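Local coordinates for protein sarcoplasmic calcium-binding proteins II, V, VI, and VII (Branchiostoma lanceolatum, PDB 2SAS) that binds calcium ions through EF-hand sites and seems more abundant in fast-contracting muscles, a distribution from which no functional relationship can be established, at residues Asn29-Met34 and Ala56-Glu61; Phe16-Asp19 and Ser25-Asp28. All blocks are in the same frame, centred on the assembly; numbering follows the deposited sequence.

Contact 1 (Asn29-Met34 and Ala56-Glu61); sequences NDFEDM and ASLEDE. With CA (calcium ion), chain B.
F31 and M34 on one helix meet L58 and E61 on another, and the pairing illustrates how two EF-hands are joined: helix 28-42, which leaves the first calcium loop, packs against helix 48-69, which leads into the second. The axes of the two short segments approach to 10.2 Å and run nearly antiparallel, at 156°, and side chains make most of the contact between them. F31 reaches across with its ring. E61 comes to the ring's edge, CD in its plane and OE2 near it, with CE2 of F31 3.8 Å from OE2 of E61. The two planes stand 80° apart, so the carboxylate lies crosswise to the ring; its place at the positive C-H rim, away from the face, is probably mildly favourable for its charge. An extended chain, with CG of E61 opposite its own backbone N (chi1 -160°), carries the carboxylate there, and a salt bridge to R106 and a hydrogen bond from N105 both hold its OE1. Over the centre of one face of F31, the CE methyl of M34 lies 4.0 Å above the ring plane, while the ring also meets W62. Both branches of L58 reach M34: CD1 of L58 touches CB of M34 at 4.2 Å, and CD2 of L58, 4.2 Å from SD of M34, also meets CD2 of F31. On helix 28-42, D30 points away from this interface to the calcium ion, completing a site shared with D19, N21, D23 and S25. OD2 of D30 also accepts a hydrogen bond from the backbone N of Q27, which helps to fix the carboxylate's rotation, and both its oxygens, OD1 and OD2, bind the calcium at 2.4 Å.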
loop_
_atom_site.group_PDB
_atom_site.type_symbol
_atom_site.label_atom_id
_atom_site.label_comp_id
_atom_site.label_asym_id
_atom_site.label_seq_id
_atom_site.Cartn_x
_atom_site.Cartn_y
_atom_site.Cartn_z
ATOM N N ASN A 29 -19.371 -7.058 -9.385
ATOM C CA ASN A 29 -19.551 -6.560 -8.033
ATOM C C ASN A 29 -18.514 -5.503 -7.640
ATOM O O ASN A 29 -18.819 -4.695 -6.719
ATOM C CB ASN A 29 -19.741 -7.656 -7.018
ATOM C CG ASN A 29 -18.503 -8.461 -6.665
ATOM O OD1 ASN A 29 -17.556 -8.536 -7.448
ATOM N ND2 ASN A 29 -18.503 -9.046 -5.468
ATOM N N ASP A 30 -17.352 -5.544 -8.211
ATOM C CA ASP A 30 -16.266 -4.582 -7.930
ATOM C C ASP A 30 -16.770 -3.206 -8.466
ATOM O O ASP A 30 -16.652 -2.229 -7.724
ATOM C CB ASP A 30 -14.972 -5.003 -8.606
ATOM C CG ASP A 30 -14.335 -6.160 -7.874
ATOM O OD1 ASP A 30 -14.186 -6.065 -6.646
ATOM O OD2 ASP A 30 -14.037 -7.160 -8.561
ATOM N N PHE A 31 -17.299 -3.239 -9.650
ATOM C CA PHE A 31 -17.882 -2.071 -10.316
ATOM C C PHE A 31 -19.104 -1.550 -9.559
ATOM O O PHE A 31 -19.340 -0.321 -9.483
ATOM C CB PHE A 31 -18.143 -2.392 -11.807
ATOM C CG PHE A 31 -16.865 -2.610 -12.583
ATOM C CD1 PHE A 31 -16.148 -3.786 -12.480
ATOM C CD2 PHE A 31 -16.320 -1.560 -13.334
ATOM C CE1 PHE A 31 -14.932 -3.973 -13.126
ATOM C CE2 PHE A 31 -15.101 -1.704 -14.017
ATOM C CZ PHE A 31 -14.433 -2.928 -13.906
ATOM N N GLU A 32 -19.934 -2.412 -8.974
ATOM C CA GLU A 32 -21.097 -1.972 -8.183
ATOM C C GLU A 32 -20.552 -1.210 -6.961
ATOM O O GLU A 32 -21.140 -0.233 -6.469
ATOM C CB GLU A 32 -22.021 -3.090 -7.734
ATOM C CG GLU A 32 -22.816 -3.950 -8.752
ATOM C CD GLU A 32 -23.343 -5.258 -8.201
ATOM O OE1 GLU A 32 -22.669 -6.015 -7.514
ATOM O OE2 GLU A 32 -24.535 -5.540 -8.481
ATOM N N ASP A 33 -19.399 -1.617 -6.458
ATOM C CA ASP A 33 -18.713 -1.021 -5.305
ATOM C C ASP A 33 -18.173 0.372 -5.640
ATOM O O ASP A 33 -17.927 1.250 -4.792
ATOM C CB ASP A 33 -17.549 -1.886 -4.829
ATOM C CG ASP A 33 -17.850 -3.033 -3.922
ATOM O OD1 ASP A 33 -19.001 -3.525 -3.995
ATOM O OD2 ASP A 33 -16.956 -3.510 -3.176
ATOM N N MET A 34 -17.933 0.598 -6.915
ATOM C CA MET A 34 -17.441 1.932 -7.336
ATOM C C MET A 34 -18.624 2.906 -7.194
ATOM O O MET A 34 -18.483 4.053 -6.717
ATOM C CB MET A 34 -16.894 1.761 -8.708
ATOM C CG MET A 34 -15.573 1.019 -8.620
ATOM S SD MET A 34 -14.988 0.945 -10.351
ATOM C CE MET A 34 -13.991 -0.549 -10.266
ATOM N N ALA A 56 -23.757 3.368 -16.612
ATOM C CA ALA A 56 -23.662 2.994 -17.985
ATOM C C ALA A 56 -22.196 2.992 -18.439
ATOM O O ALA A 56 -21.770 2.056 -19.155
ATOM C CB ALA A 56 -24.538 3.788 -18.903
ATOM N N SER A 57 -21.415 3.969 -17.985
ATOM C CA SER A 57 -19.993 3.987 -18.368
ATOM C C SER A 57 -19.236 2.900 -17.622
ATOM O O SER A 57 -18.220 2.437 -18.180
ATOM C CB SER A 57 -19.323 5.356 -18.282
ATOM O OG SER A 57 -19.717 6.021 -17.122
ATOM N N LEU A 58 -19.678 2.490 -16.457
ATOM C CA LEU A 58 -19.012 1.410 -15.697
ATOM C C LEU A 58 -19.358 0.054 -16.339
ATOM O O LEU A 58 -18.564 -0.894 -16.449
ATOM C CB LEU A 58 -19.393 1.523 -14.216
ATOM C CG LEU A 58 -18.797 2.711 -13.443
ATOM C CD1 LEU A 58 -19.232 2.810 -12.002
ATOM C CD2 LEU A 58 -17.268 2.576 -13.471
ATOM N N GLU A 59 -20.627 -0.068 -16.725
ATOM C CA GLU A 59 -21.121 -1.302 -17.361
ATOM C C GLU A 59 -20.319 -1.576 -18.633
ATOM O O GLU A 59 -19.814 -2.667 -18.894
ATOM C CB GLU A 59 -22.606 -1.109 -17.731
ATOM C CG GLU A 59 -23.442 -1.248 -16.456
ATOM C CD GLU A 59 -24.913 -1.117 -16.612
ATOM O OE1 GLU A 59 -25.269 -0.557 -17.651
ATOM O OE2 GLU A 59 -25.679 -1.509 -15.776
ATOM N N ASP A 60 -20.236 -0.542 -19.394
ATOM C CA ASP A 60 -19.530 -0.385 -20.659
ATOM C C ASP A 60 -18.034 -0.610 -20.402
ATOM O O ASP A 60 -17.292 -1.172 -21.209
ATOM C CB ASP A 60 -19.915 1.018 -21.112
ATOM C CG ASP A 60 -20.075 1.333 -22.555
ATOM O OD1 ASP A 60 -19.253 0.847 -23.373
ATOM O OD2 ASP A 60 -21.045 2.116 -22.858
ATOM N N GLU A 61 -17.538 -0.187 -19.247
ATOM C CA GLU A 61 -16.134 -0.425 -18.912
ATOM C C GLU A 61 -15.950 -1.925 -18.625
ATOM O O GLU A 61 -15.089 -2.600 -19.304
ATOM C CB GLU A 61 -15.657 0.411 -17.760
ATOM C CG GLU A 61 -14.162 0.613 -17.623
ATOM C CD GLU A 61 -13.645 1.019 -16.282
ATOM O OE1 GLU A 61 -14.340 1.890 -15.716
ATOM O OE2 GLU A 61 -12.633 0.524 -15.809
HETATM CA CA CA B . -13.254 -8.324 -6.662
#

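Contact 2 (Phe16-Asp19 and Ser25-Asp28). With CA (calcium ion), chain B.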
loop_
_atom_site.group_PDB
_atom_site.type_symbol
_atom_site.label_atom_id
_atom_site.label_comp_id
_atom_site.label_asym_id
_atom_site.label_seq_id
_atom_site.Cartn_x
_atom_site.Cartn_y
_atom_site.Cartn_z
ATOM N N PHE A 16 -5.957 -1.475 -6.323
ATOM C CA PHE A 16 -6.433 -0.157 -5.913
ATOM C C PHE A 16 -7.399 0.443 -6.883
ATOM O O PHE A 16 -8.284 1.223 -6.513
ATOM C CB PHE A 16 -5.212 0.797 -5.756
ATOM C CG PHE A 16 -4.469 0.467 -4.499
ATOM C CD1 PHE A 16 -3.749 -0.716 -4.412
ATOM C CD2 PHE A 16 -4.565 1.332 -3.419
ATOM C CE1 PHE A 16 -3.096 -1.054 -3.195
ATOM C CE2 PHE A 16 -3.919 1.030 -2.217
ATOM C CZ PHE A 16 -3.236 -0.171 -2.110
ATOM N N PHE A 17 -7.283 0.136 -8.139
ATOM C CA PHE A 17 -8.178 0.784 -9.118
ATOM C C PHE A 17 -9.293 -0.154 -9.561
ATOM O O PHE A 17 -10.203 0.390 -10.205
ATOM C CB PHE A 17 -7.395 1.270 -10.299
ATOM C CG PHE A 17 -6.227 2.148 -10.149
ATOM C CD1 PHE A 17 -5.959 2.834 -8.934
ATOM C CD2 PHE A 17 -5.439 2.417 -11.282
ATOM C CE1 PHE A 17 -4.888 3.716 -8.857
ATOM C CE2 PHE A 17 -4.363 3.307 -11.195
ATOM C CZ PHE A 17 -4.103 3.967 -9.982
ATOM N N LEU A 18 -9.234 -1.452 -9.280
ATOM C CA LEU A 18 -10.333 -2.285 -9.825
ATOM C C LEU A 18 -10.980 -3.244 -8.836
ATOM O O LEU A 18 -12.223 -3.284 -8.881
ATOM C CB LEU A 18 -9.858 -3.017 -11.092
ATOM C CG LEU A 18 -9.694 -2.234 -12.372
ATOM C CD1 LEU A 18 -8.620 -2.920 -13.212
ATOM C CD2 LEU A 18 -10.998 -2.161 -13.175
ATOM N N ASP A 19 -10.174 -3.942 -8.085
ATOM C CA ASP A 19 -10.640 -4.939 -7.110
ATOM C C ASP A 19 -11.051 -4.224 -5.831
ATOM O O ASP A 19 -10.397 -4.307 -4.778
ATOM C CB ASP A 19 -9.617 -6.069 -6.940
ATOM C CG ASP A 19 -10.116 -7.175 -6.023
ATOM O OD1 ASP A 19 -11.346 -7.439 -6.029
ATOM O OD2 ASP A 19 -9.343 -7.799 -5.267
ATOM N N SER A 25 -10.008 -10.939 -7.551
ATOM C CA SER A 25 -10.709 -11.066 -8.834
ATOM C C SER A 25 -11.482 -9.737 -9.064
ATOM O O SER A 25 -11.954 -9.196 -8.075
ATOM C CB SER A 25 -11.817 -12.081 -8.796
ATOM O OG SER A 25 -11.690 -13.399 -9.088
ATOM N N ILE A 26 -11.577 -9.415 -10.323
ATOM C CA ILE A 26 -12.312 -8.300 -10.864
ATOM C C ILE A 26 -13.660 -8.977 -11.304
ATOM O O ILE A 26 -13.557 -10.000 -11.987
ATOM C CB ILE A 26 -11.747 -7.538 -12.101
ATOM C CG1 ILE A 26 -10.240 -7.214 -12.034
ATOM C CG2 ILE A 26 -12.523 -6.189 -12.258
ATOM C CD1 ILE A 26 -9.756 -6.664 -10.678
ATOM N N GLN A 27 -14.760 -8.382 -10.939
ATOM C CA GLN A 27 -16.098 -8.928 -11.299
ATOM C C GLN A 27 -17.087 -7.777 -11.277
ATOM O O GLN A 27 -16.629 -6.829 -10.608
ATOM C CB GLN A 27 -16.550 -9.909 -10.189
ATOM C CG GLN A 27 -15.664 -11.152 -10.161
ATOM C CD GLN A 27 -16.125 -12.030 -9.016
ATOM O OE1 GLN A 27 -15.383 -12.242 -8.047
ATOM N NE2 GLN A 27 -17.326 -12.496 -9.220
ATOM N N ASP A 28 -18.247 -7.852 -11.879
ATOM C CA ASP A 28 -19.220 -6.757 -11.823
ATOM C C ASP A 28 -19.365 -6.219 -10.400
ATOM O O ASP A 28 -19.455 -5.011 -10.220
ATOM C CB ASP A 28 -20.606 -7.111 -12.390
ATOM C CG ASP A 28 -21.684 -6.070 -12.174
ATOM O OD1 ASP A 28 -21.730 -4.985 -12.793
ATOM O OD2 ASP A 28 -22.582 -6.323 -11.313
HETATM CA CA CA B . -13.254 -8.324 -6.662
#
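D19 and S25 bind the calcium ion side by side, one through a side-chain oxygen and the other through a backbone carbonyl. OD1 of D19 binds the metal at 2.2 Å and O of S25 at 2.1 Å. These two oxygens come within 2.8 Å of each other, a closeness that the shared cation explains. The aspartate is delivered by its first torsion, CG lying opposite the backbone N (chi1 -175°), and its second oxygen, OD2, accepts a hydrogen bond from the backbone N of G24, so both oxygens are used and the carboxylate is held in orientation. Beside this polar pair, I26 bends back over the last turn of helix 4-18: with chi1 and chi2 both at -45°, its CD1 comes to 3.7 Å from CB of L18 and 3.8 Å from CB of D19. One methyl thus packs on both L18, near the end of the helix, and the first loop residue, D19, while the backbone of I26 hydrogen-bonds with V77 of the neighbouring calcium loop. An aspartate at the first loop position, a liganding carbonyl at the seventh and a buried aliphatic residue at the eighth together are the signature of the EF-hand calcium-binding loop.

Both contacts are buried and share one calcium ion, but they lie at different levels of the fold. Contact 2 is local, folding the first loop back on the last turn of helix 4-18, and its decisive chemistry is metal coordination. Contact 1 joins helices from two successive EF-hands, and its chemistry across the segments is mostly apolar, with an acid at an aromatic edge. Strand 25-26 runs almost directly into helix 28-42, and the contacts also touch: CG2 of I26 lies 3.4 Å from CE1 of F31, and L18 packs against both F31 and E61. Apolar contacts thus run from the loop to the helix pair, while OD1 of D30 and OD1 of D19 lie 3.2 Å apart at the shared ion.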